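Local coordinates for HD-GYP domain-containing protein (Bdellovibrio bacteriovorus, PDB 3TM8), which binds two iron ions in an HD-type domain and probably acts in cyclic-di-GMP signalling, as an unconventional relative of the HD-GYP phosphodiesterases, at residues Tyr42-Asn46 with Asp47-Leu51; Lys244-Asp247 with Gln248-Asn252; Ser210-Asn213 with Leu214-Leu218. All coordinates share one frame; numbering follows the deposited sequence.

Contact 1. Residues Tyr42-Asn46 with Asp47-Leu51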
ATOM      1  N   TYR A  42      18.934   9.497 -10.810  1.00  6.46           N
ATOM      2  CA  TYR A  42      19.628   8.516 -11.619  1.00  6.48           C
ATOM      3  C   TYR A  42      18.992   7.144 -11.466  1.00  6.02           C
ATOM      4  O   TYR A  42      18.511   6.788 -10.386  1.00  6.81           O
ATOM      5  CB  TYR A  42      21.092   8.439 -11.177  1.00  6.89           C
ATOM      6  CG  TYR A  42      21.829   9.757 -11.308  1.00  6.95           C
ATOM      7  CD1 TYR A  42      22.676   9.997 -12.384  1.00  8.06           C
ATOM      8  CD2 TYR A  42      21.657  10.771 -10.369  1.00  7.61           C
ATOM      9  CE1 TYR A  42      23.338  11.204 -12.513  1.00  8.03           C
ATOM     10  CE2 TYR A  42      22.310  11.984 -10.491  1.00  7.70           C
ATOM     11  CZ  TYR A  42      23.150  12.198 -11.561  1.00  8.10           C
ATOM     12  OH  TYR A  42      23.795  13.407 -11.664  1.00 10.11           O
ATOM     13  N   VAL A  43      18.981   6.386 -12.559  1.00  6.48           N
ATOM     14  CA  VAL A  43      18.552   4.995 -12.552  1.00  7.08           C
ATOM     15  C   VAL A  43      19.804   4.128 -12.659  1.00  6.52           C
ATOM     16  O   VAL A  43      20.699   4.406 -13.463  1.00  8.39           O
ATOM     17  CB  VAL A  43      17.608   4.695 -13.748  1.00  8.30           C
ATOM     18  CG1 VAL A  43      17.294   3.205 -13.830  1.00  9.99           C
ATOM     19  CG2 VAL A  43      16.323   5.508 -13.640  1.00 10.15           C
ATOM     20  N   LYS A  44      19.876   3.081 -11.847  1.00  7.52           N
ATOM     21  CA  LYS A  44      21.023   2.187 -11.889  1.00  8.52           C
ATOM     22  C   LYS A  44      20.853   1.162 -13.004  1.00  8.62           C
ATOM     23  O   LYS A  44      19.895   0.400 -13.007  1.00 10.40           O
ATOM     24  CB  LYS A  44      21.191   1.490 -10.536  1.00 10.05           C
ATOM     25  CG  LYS A  44      22.461   0.658 -10.423  1.00 11.86           C
ATOM     26  CD  LYS A  44      22.650   0.135  -8.999  1.00 14.53           C
ATOM     27  CE  LYS A  44      21.633  -0.940  -8.650  1.00 15.02           C
ATOM     28  NZ  LYS A  44      21.933  -2.240  -9.324  1.00 16.86           N
ATOM     29  N   ILE A  45      21.776   1.168 -13.963  1.00  7.69           N
ATOM     30  CA  ILE A  45      21.771   0.173 -15.027  0.50  8.69           C
ATOM     31  C   ILE A  45      23.155  -0.445 -15.117  1.00  8.51           C
ATOM     32  O   ILE A  45      24.150   0.264 -15.228  1.00  9.36           O
ATOM     33  CB  ILE A  45      21.391   0.789 -16.379  0.50 10.95           C
ATOM     34  CG1 ILE A  45      19.991   1.396 -16.295  0.50 13.09           C
ATOM     35  CG2 ILE A  45      21.463  -0.262 -17.479  0.50 12.40           C
ATOM     36  CD1 ILE A  45      19.448   1.830 -17.616  0.50 13.36           C
ATOM     37  N   ASN A  46      23.214  -1.772 -15.050  1.00  9.33           N
ATOM     38  CA  ASN A  46      24.496  -2.466 -15.020  1.00 10.54           C
ATOM     39  C   ASN A  46      25.435  -1.852 -13.979  1.00 12.05           C
ATOM     40  O   ASN A  46      26.629  -1.663 -14.226  1.00 13.67           O
ATOM     41  CB  ASN A  46      25.139  -2.478 -16.407  1.00 10.85           C
ATOM     42  CG  ASN A  46      24.252  -3.125 -17.444  1.00 11.54           C
ATOM     43  OD1 ASN A  46      23.393  -3.942 -17.113  1.00 12.21           O
ATOM     44  ND2 ASN A  46      24.451  -2.768 -18.705  1.00 12.66           N
ATOM     45  N   ASP A  47      24.863  -1.539 -12.817  1.00 12.22           N
ATOM     46  CA  ASP A  47      25.580  -0.961 -11.675  1.00 13.75           C
ATOM     47  C   ASP A  47      26.246   0.403 -11.911  1.00 13.05           C
ATOM     48  O   ASP A  47      27.160   0.781 -11.180  1.00 15.29           O
ATOM     49  CB  ASP A  47      26.573  -1.965 -11.076  1.00 16.45           C
ATOM     50  CG  ASP A  47      25.881  -3.067 -10.282  1.00 20.49           C
ATOM     51  OD1 ASP A  47      24.737  -2.857  -9.818  1.00 21.36           O
ATOM     52  OD2 ASP A  47      26.482  -4.145 -10.114  1.00 23.94           O
ATOM     53  N   LYS A  48      25.773   1.139 -12.913  1.00  9.99           N
ATOM     54  CA  LYS A  48      26.203   2.516 -13.132  1.00  9.43           C
ATOM     55  C   LYS A  48      25.013   3.436 -12.933  1.00  8.63           C
ATOM     56  O   LYS A  48      23.884   3.052 -13.239  1.00  7.82           O
ATOM     57  CB  LYS A  48      26.737   2.683 -14.557  1.00 10.36           C
ATOM     58  CG  LYS A  48      27.900   1.763 -14.907  1.00 12.60           C
ATOM     59  CD  LYS A  48      28.429   2.048 -16.299  1.00 16.25           C
ATOM     60  CE  LYS A  48      29.670   1.216 -16.581  1.00 19.19           C
ATOM     61  NZ  LYS A  48      30.190   1.438 -17.951  1.00 20.29           N
ATOM     62  N   MET A  49      25.276   4.653 -12.459  1.00  8.45           N
ATOM     63  CA  MET A  49      24.216   5.622 -12.204  1.00  8.57           C
ATOM     64  C   MET A  49      23.962   6.442 -13.454  1.00  7.81           C
ATOM     65  O   MET A  49      24.789   7.261 -13.851  1.00  9.63           O
ATOM     66  CB  MET A  49      24.593   6.539 -11.039  1.00  9.49           C
ATOM     67  CG  MET A  49      24.824   5.787  -9.755  1.00 11.78           C
ATOM     68  SD  MET A  49      23.327   4.924  -9.230  1.00 13.31           S
ATOM     69  CE  MET A  49      23.862   4.219  -7.671  1.00 14.97           C
ATOM     70  N   ILE A  50      22.819   6.216 -14.081  1.00  6.42           N
ATOM     71  CA  ILE A  50      22.508   6.841 -15.353  1.00  8.37           C
ATOM     72  C   ILE A  50      21.488   7.957 -15.166  1.00  7.57           C
ATOM     73  O   ILE A  50      20.386   7.731 -14.662  1.00  7.09           O
ATOM     74  CB  ILE A  50      21.937   5.809 -16.342  1.00  9.68           C
ATOM     75  CG1 ILE A  50      22.798   4.540 -16.368  1.00 10.50           C
ATOM     76  CG2 ILE A  50      21.808   6.430 -17.712  1.00 11.33           C
ATOM     77  CD1 ILE A  50      24.255   4.765 -16.688  1.00 11.63           C
ATOM     78  N   LEU A  51      21.853   9.168 -15.566  1.00  7.35           N
ATOM     79  CA  LEU A  51      20.961  10.313 -15.410  1.00  7.81           C
ATOM     80  C   LEU A  51      19.632  10.065 -16.120  1.00  7.77           C
ATOM     81  O   LEU A  51      19.615   9.701 -17.297  1.00  8.44           O
ATOM     82  CB  LEU A  51      21.627  11.565 -15.975  1.00  8.57           C
ATOM     83  CG  LEU A  51      20.845  12.873 -15.921  1.00 10.78           C
ATOM     84  CD1 LEU A  51      20.557  13.252 -14.486  1.00 11.88           C
ATOM     85  CD2 LEU A  51      21.649  13.973 -16.620  1.00 11.74           C
TER
HETATM   86  O   HOH W   1      22.271  -2.554 -12.146  1.00 22.68           O
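Val43 and Ile50 form a hydrogen-bonded pair of an antiparallel beta hairpin, with Val43 N to Ile50 O and Ile50 N to Val43 O both at 2.9 Å. Ile45 and Lys48 make the next such pair and close a type I' turn through Asn46 and Asp47. Its bonds are Ile45 N to Lys48 O at 2.9 Å and Lys48 N to Ile45 O at 3.0 Å.

Lys44 and Asp47 reach the same way from the hairpin end and run side by side. The lysine chain is straight to CD and then bends (chi3 71°, chi4 74°). The bends bring Lys44 NZ to 2.9 Å from Asp47 OD1, nearly in line with the carboxylate C-O bond, in a salt bridge. A water accepts from both Lys44 NZ and Asp47 N, which ties the ammonium group to the turn backbone as well.

Tyr42, Lys44, Met49 and Leu51 share one face of the hairpin. Leu51 CD1 sits over one face of the Tyr42 ring, 4.3 Å from its centroid, in a CH-pi contact. Tyr42 CB also touches Met49 CB. On the other face, in one of the two conformers of Ile45, Ile45 CB packs on Ile50 CG1 at 4.0 Å.

The turn is exposed, while Tyr42 is buried. Its OH bonds to Asn40, its ring meets Tyr23 edge-to-face, and Tyr42, Lys44 and Met49 all touch strand 74-78.

Contact 2. Residues Lys244-Asp247 with Gln248-Asn252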
ATOM      1  N   LYS A 244       8.604  -4.871  20.356  1.00 21.51           N
ATOM      2  CA  LYS A 244       7.827  -4.170  21.373  1.00 22.64           C
ATOM      3  C   LYS A 244       7.030  -3.004  20.807  1.00 20.35           C
ATOM      4  O   LYS A 244       5.953  -2.684  21.307  1.00 22.68           O
ATOM      5  CB  LYS A 244       8.743  -3.669  22.494  1.00 25.27           C
ATOM      6  CG  LYS A 244       9.711  -4.711  23.027  1.00 27.96           C
ATOM      7  CD  LYS A 244      10.725  -4.079  23.970  1.00 29.47           C
ATOM      8  CE  LYS A 244      11.944  -4.970  24.161  1.00 30.65           C
ATOM      9  NZ  LYS A 244      12.733  -5.127  22.904  1.00 31.08           N
ATOM     10  N   HIS A 245       7.562  -2.366  19.769  1.00 16.14           N
ATOM     11  CA  HIS A 245       6.927  -1.174  19.218  1.00 14.78           C
ATOM     12  C   HIS A 245       5.777  -1.479  18.262  1.00 13.46           C
ATOM     13  O   HIS A 245       5.012  -0.584  17.921  1.00 14.09           O
ATOM     14  CB  HIS A 245       7.957  -0.259  18.541  1.00 15.30           C
ATOM     15  CG  HIS A 245       8.749  -0.928  17.463  1.00 14.89           C
ATOM     16  ND1 HIS A 245       9.786  -1.793  17.735  1.00 15.04           N
ATOM     17  CD2 HIS A 245       8.665  -0.852  16.114  1.00 14.96           C
ATOM     18  CE1 HIS A 245      10.307  -2.224  16.599  1.00 15.65           C
ATOM     19  NE2 HIS A 245       9.645  -1.668  15.601  1.00 14.70           N
ATOM     20  N   PHE A 246       5.654  -2.731  17.823  1.00 12.34           N
ATOM     21  CA  PHE A 246       4.538  -3.096  16.951  1.00 13.14           C
ATOM     22  C   PHE A 246       3.238  -3.216  17.739  1.00 12.96           C
ATOM     23  O   PHE A 246       3.190  -3.853  18.794  1.00 15.80           O
ATOM     24  CB  PHE A 246       4.817  -4.394  16.180  1.00 12.50           C
ATOM     25  CG  PHE A 246       5.414  -4.170  14.818  1.00 11.55           C
ATOM     26  CD1 PHE A 246       4.664  -4.395  13.673  1.00 11.87           C
ATOM     27  CD2 PHE A 246       6.718  -3.722  14.685  1.00 12.41           C
ATOM     28  CE1 PHE A 246       5.207  -4.184  12.421  1.00 12.36           C
ATOM     29  CE2 PHE A 246       7.267  -3.508  13.432  1.00 12.55           C
ATOM     30  CZ  PHE A 246       6.508  -3.740  12.298  1.00 12.81           C
ATOM     31  N   ASP A 247       2.181  -2.598  17.226  1.00 11.16           N
ATOM     32  CA  ASP A 247       0.862  -2.744  17.838  1.00 10.80           C
ATOM     33  C   ASP A 247       0.297  -4.145  17.601  1.00 10.79           C
ATOM     34  O   ASP A 247       0.440  -4.701  16.515  1.00 10.22           O
ATOM     35  CB  ASP A 247      -0.104  -1.706  17.282  1.00 12.14           C
ATOM     36  CG  ASP A 247       0.280  -0.296  17.663  1.00 13.94           C
ATOM     37  OD1 ASP A 247      -0.095   0.143  18.770  1.00 15.81           O
ATOM     38  OD2 ASP A 247       0.958   0.370  16.855  1.00 13.49           O
ATOM     39  N   GLN A 248      -0.364  -4.703  18.609  1.00 11.24           N
ATOM     40  CA  GLN A 248      -0.923  -6.045  18.471  1.00 11.63           C
ATOM     41  C   GLN A 248      -1.881  -6.156  17.282  1.00 11.11           C
ATOM     42  O   GLN A 248      -1.871  -7.157  16.568  1.00 10.95           O
ATOM     43  CB  GLN A 248      -1.627  -6.488  19.753  1.00 13.57           C
ATOM     44  CG  GLN A 248      -2.051  -7.949  19.716  1.00 14.80           C
ATOM     45  CD  GLN A 248      -0.863  -8.893  19.597  1.00 17.27           C
ATOM     46  OE1 GLN A 248       0.107  -8.782  20.347  1.00 19.48           O
ATOM     47  NE2 GLN A 248      -0.932  -9.823  18.648  1.00 16.55           N
ATOM     48  N   THR A 249      -2.701  -5.132  17.066  1.00 10.47           N
ATOM     49  CA  THR A 249      -3.640  -5.147  15.949  1.00 10.48           C
ATOM     50  C   THR A 249      -2.903  -5.289  14.616  1.00  8.38           C
ATOM     51  O   THR A 249      -3.353  -5.999  13.715  1.00  9.28           O
ATOM     52  CB  THR A 249      -4.476  -3.864  15.904  1.00 13.48           C
ATOM     53  OG1 THR A 249      -5.287  -3.779  17.083  1.00 18.63           O
ATOM     54  CG2 THR A 249      -5.364  -3.846  14.666  1.00 12.57           C
ATOM     55  N   VAL A 250      -1.772  -4.599  14.490  1.00  8.61           N
ATOM     56  CA  VAL A 250      -0.970  -4.653  13.272  1.00  8.50           C
ATOM     57  C   VAL A 250      -0.369  -6.053  13.080  1.00  7.84           C
ATOM     58  O   VAL A 250      -0.411  -6.615  11.981  1.00  8.52           O
ATOM     59  CB  VAL A 250       0.120  -3.562  13.312  1.00  8.13           C
ATOM     60  CG1 VAL A 250       1.068  -3.704  12.138  1.00  9.01           C
ATOM     61  CG2 VAL A 250      -0.534  -2.175  13.334  1.00  8.58           C
ATOM     62  N   ILE A 251       0.178  -6.616  14.153  1.00  8.02           N
ATOM     63  CA  ILE A 251       0.665  -7.992  14.127  1.00  9.01           C
ATOM     64  C   ILE A 251      -0.455  -8.948  13.724  1.00  7.70           C
ATOM     65  O   ILE A 251      -0.254  -9.842  12.910  1.00  8.87           O
ATOM     66  CB  ILE A 251       1.245  -8.418  15.497  1.00 11.47           C
ATOM     67  CG1 ILE A 251       2.472  -7.563  15.845  1.00 12.71           C
ATOM     68  CG2 ILE A 251       1.584  -9.915  15.506  1.00 12.72           C
ATOM     69  CD1 ILE A 251       2.816  -7.571  17.334  1.00 14.15           C
ATOM     70  N   ASN A 252      -1.641  -8.762  14.300  1.00  7.98           N
ATOM     71  CA  ASN A 252      -2.773  -9.612  13.945  1.00  8.71           C
ATOM     72  C   ASN A 252      -3.133  -9.522  12.474  1.00  8.06           C
ATOM     73  O   ASN A 252      -3.412 -10.530  11.840  1.00  8.72           O
ATOM     74  CB  ASN A 252      -4.005  -9.258  14.774  1.00  9.62           C
ATOM     75  CG  ASN A 252      -3.844  -9.615  16.233  1.00 11.80           C
ATOM     76  OD1 ASN A 252      -2.937 -10.364  16.606  1.00 12.26           O
ATOM     77  ND2 ASN A 252      -4.730  -9.084  17.072  1.00 12.17           N
TER
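Phe246 packs back on the first turn of the helix that begins at Gln248, and the apolar contacts come from two parts of its side chain. Phe246 CB lies 3.9 Å from Ile251 CD1. The Phe246 and Val250 side chains cross at about a right angle, with Phe246 CD1 at 4.0 Å from Val250 CG1. Val250 uses both branches. CG1, anti to the backbone N (chi1 173°), goes to the phenyl ring, and Val250 CG2 lies 4.0 Å from Asp247 CB.

The backbone bond is that of a helix start. Asp247 is the N-cap residue, and Asp247 O accepts from Ile251 N at 3.1 Å. The bond is nearly straight, 170° at the hydrogen. The Asp247 side chain makes no capping bond. Instead Asp247 OD2 is hydrogen-bonded to Tyr133 OH and forms a salt bridge with Lys137, both of helix 130-149.

One side-chain bond runs along the helix. Gln248 NE2 gives a hydrogen to Asn252 OD1 at 2.9 Å, in the plane of its own amide but from above that of Asn252. Asn252 ND2 is held in turn by Asp275.

The contact lies in the HD domain, where the loop after helix 223-240 enters helix 248-256. Val240 touches both Phe246 and Ile251. Val250 packs on Leu198 and Leu202 of helix 190-202, and Tyr133 meets the Phe246 ring.

Contact 3. Residues Ser210-Asn213 with Leu214-Leu218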
ATOM      1  N   SER A 210      10.518 -11.783  -1.505  1.00 12.31           N
ATOM      2  CA  SER A 210      10.168 -13.145  -1.871  1.00 12.38           C
ATOM      3  C   SER A 210      10.407 -13.367  -3.366  1.00 11.92           C
ATOM      4  O   SER A 210      10.238 -12.444  -4.162  1.00 13.26           O
ATOM      5  CB  SER A 210       8.696 -13.394  -1.548  1.00 12.81           C
ATOM      6  OG  SER A 210       8.266 -14.612  -2.121  1.00 13.06           O
ATOM      7  N   PRO A 211      10.780 -14.600  -3.756  1.00 11.66           N
ATOM      8  CA  PRO A 211      10.977 -14.880  -5.182  1.00 13.16           C
ATOM      9  C   PRO A 211       9.655 -15.120  -5.895  1.00 13.86           C
ATOM     10  O   PRO A 211       9.630 -15.277  -7.111  1.00 16.32           O
ATOM     11  CB  PRO A 211      11.805 -16.170  -5.174  1.00 13.04           C
ATOM     12  CG  PRO A 211      11.422 -16.843  -3.901  1.00 12.16           C
ATOM     13  CD  PRO A 211      11.170 -15.735  -2.903  1.00 11.98           C
ATOM     14  N   LEU A 212       8.561 -15.146  -5.143  1.00 11.40           N
ATOM     15  CA  LEU A 212       7.260 -15.409  -5.729  1.00 12.01           C
ATOM     16  C   LEU A 212       6.805 -14.272  -6.634  1.00 11.48           C
ATOM     17  O   LEU A 212       6.869 -13.106  -6.252  1.00 12.41           O
ATOM     18  CB  LEU A 212       6.225 -15.616  -4.620  1.00 11.79           C
ATOM     19  CG  LEU A 212       4.782 -15.907  -5.037  1.00 12.15           C
ATOM     20  CD1 LEU A 212       4.672 -17.216  -5.813  1.00 13.94           C
ATOM     21  CD2 LEU A 212       3.899 -15.948  -3.804  1.00 13.05           C
ATOM     22  N   ASN A 213       6.320 -14.615  -7.822  1.00 11.08           N
ATOM     23  CA  ASN A 213       5.623 -13.650  -8.668  1.00 11.74           C
ATOM     24  C   ASN A 213       4.167 -13.565  -8.225  1.00  9.53           C
ATOM     25  O   ASN A 213       3.402 -14.505  -8.423  1.00 10.29           O
ATOM     26  CB  ASN A 213       5.701 -14.068 -10.140  1.00 14.58           C
ATOM     27  CG  ASN A 213       4.915 -13.146 -11.061  1.00 16.14           C
ATOM     28  OD1 ASN A 213       4.467 -12.073 -10.660  1.00 15.54           O
ATOM     29  ND2 ASN A 213       4.762 -13.559 -12.317  1.00 19.30           N
ATOM     30  N   LEU A 214       3.796 -12.445  -7.610  1.00  9.41           N
ATOM     31  CA  LEU A 214       2.446 -12.294  -7.074  1.00  9.24           C
ATOM     32  C   LEU A 214       1.415 -12.059  -8.160  1.00  9.29           C
ATOM     33  O   LEU A 214       0.223 -12.259  -7.952  1.00  9.29           O
ATOM     34  CB  LEU A 214       2.381 -11.132  -6.086  1.00 10.70           C
ATOM     35  CG  LEU A 214       3.172 -11.329  -4.800  1.00 13.01           C
ATOM     36  CD1 LEU A 214       3.059 -10.091  -3.939  1.00 14.18           C
ATOM     37  CD2 LEU A 214       2.682 -12.560  -4.052  1.00 15.03           C
ATOM     38  N   ASN A 215       1.885 -11.617  -9.316  1.00  9.02           N
ATOM     39  CA  ASN A 215       1.013 -11.234 -10.413  1.00 10.78           C
ATOM     40  C   ASN A 215       0.567 -12.450 -11.222  1.00 10.67           C
ATOM     41  O   ASN A 215       0.813 -12.544 -12.428  1.00 12.90           O
ATOM     42  CB  ASN A 215       1.730 -10.204 -11.290  1.00 11.68           C
ATOM     43  CG  ASN A 215       0.818  -9.560 -12.316  1.00 12.07           C
ATOM     44  OD1 ASN A 215       1.225  -9.321 -13.457  1.00 14.95           O
ATOM     45  ND2 ASN A 215      -0.413  -9.274 -11.921  1.00 12.08           N
ATOM     46  N   GLN A 216      -0.078 -13.390 -10.537  1.00 10.09           N
ATOM     47  CA  GLN A 216      -0.659 -14.566 -11.173  1.00 11.35           C
ATOM     48  C   GLN A 216      -1.804 -15.055 -10.284  1.00 11.61           C
ATOM     49  O   GLN A 216      -1.808 -14.791  -9.080  1.00 11.31           O
ATOM     50  CB  GLN A 216       0.394 -15.656 -11.356  1.00 13.46           C
ATOM     51  CG  GLN A 216       0.973 -16.180 -10.059  1.00 14.91           C
ATOM     52  CD  GLN A 216       2.055 -17.228 -10.277  1.00 15.14           C
ATOM     53  OE1 GLN A 216       1.875 -18.177 -11.042  1.00 16.74           O
ATOM     54  NE2 GLN A 216       3.179 -17.069  -9.592  1.00 15.09           N
ATOM     55  N   PRO A 217      -2.789 -15.749 -10.871  1.00 11.39           N
ATOM     56  CA  PRO A 217      -3.897 -16.250 -10.048  1.00 10.52           C
ATOM     57  C   PRO A 217      -3.450 -17.350  -9.089  1.00 10.32           C
ATOM     58  O   PRO A 217      -2.703 -18.245  -9.498  1.00 10.75           O
ATOM     59  CB  PRO A 217      -4.888 -16.804 -11.082  1.00 12.36           C
ATOM     60  CG  PRO A 217      -4.518 -16.121 -12.371  1.00 13.06           C
ATOM     61  CD  PRO A 217      -3.024 -15.966 -12.309  1.00 12.61           C
ATOM     62  N   LEU A 218      -3.894 -17.284  -7.832  1.00 11.66           N
ATOM     63  CA  LEU A 218      -3.544 -18.306  -6.843  1.00 13.82           C
ATOM     64  C   LEU A 218      -3.904 -19.709  -7.317  1.00 13.28           C
ATOM     65  O   LEU A 218      -3.147 -20.654  -7.109  1.00 13.48           O
ATOM     66  CB  LEU A 218      -4.223 -18.045  -5.494  1.00 14.93           C
ATOM     67  CG  LEU A 218      -3.811 -16.762  -4.775  1.00 14.78           C
ATOM     68  CD1 LEU A 218      -4.517 -16.660  -3.430  1.00 15.27           C
ATOM     69  CD2 LEU A 218      -2.300 -16.685  -4.599  1.00 15.66           C
TER
HETATM   70  O   HOH W   2       5.705 -10.285  -7.451  1.00 17.58           O
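Gln216 turns its side chain back to Asn213, three residues earlier. CB points toward the preceding segment. The first torsion sets CG between the backbone N and the carbonyl carbon (chi1 63°), and the chain then runs straight to the amide. Gln216 CG lies 3.4 Å from Asn213 O. CD stays beside the same oxygen. At the tip, Gln216 NE2 donates to Asn213 O at 2.8 Å, in the carbonyl plane and on a lone pair, with 159° at the hydrogen. The oxygen also lies close to the plane of the Gln216 amide. NE2 has a second acceptor in Asp225 of helix 223-240, so two bonds fix the rotation of this amide. Beside it, Leu212 CD1 lies 4.1 Å from Gln216 NE2.

These residues belong to the loop between helices 190-202 and 223-240 of the HD domain. The loop begins with His203 and Asp204, which bind iron. An ST turn opens the segment, with Ser210 OG accepting from Leu212 N at 3.1 Å. Asn215 is the centre of an inverse gamma turn.

Asn213 bonds forward as well. Asn213 OD1 accepts from Asn215 N at 2.9 Å, with the donor well above the carbonyl plane. A water joins Leu212 O to Leu214 N.

Leu212 and Leu214 cross at about a right angle, with Leu212 CD2 3.6 Å from Leu214 CD2. The Leu214 side chain lies about 7 Å from an iron and about 4 Å from a bound phosphate, which is probably from the crystallisation liquor. Arg289 of helix 276-293 donates to Leu214 O and Gln216 O.

How the contacts relate
All three contacts are local, but they occupy different places in the fold. Contact 1 is a surface hairpin away from the iron site. Its backbone pairing is regular, and its one salt bridge is at the exposed turn. Contacts 2 and 3 are partly buried and both lie in the HD domain. They flank helix 223-240: contact 3 is in the loop before it and contact 2 in the loop after it. Contact 2 is mainly apolar packing at a helix start, whereas contact 3 depends on side-chain amides and carbonyls. Contact 3 is nearer the irons. No two contacts touch; the centres of contacts 1 and 2 are about 38 Å apart.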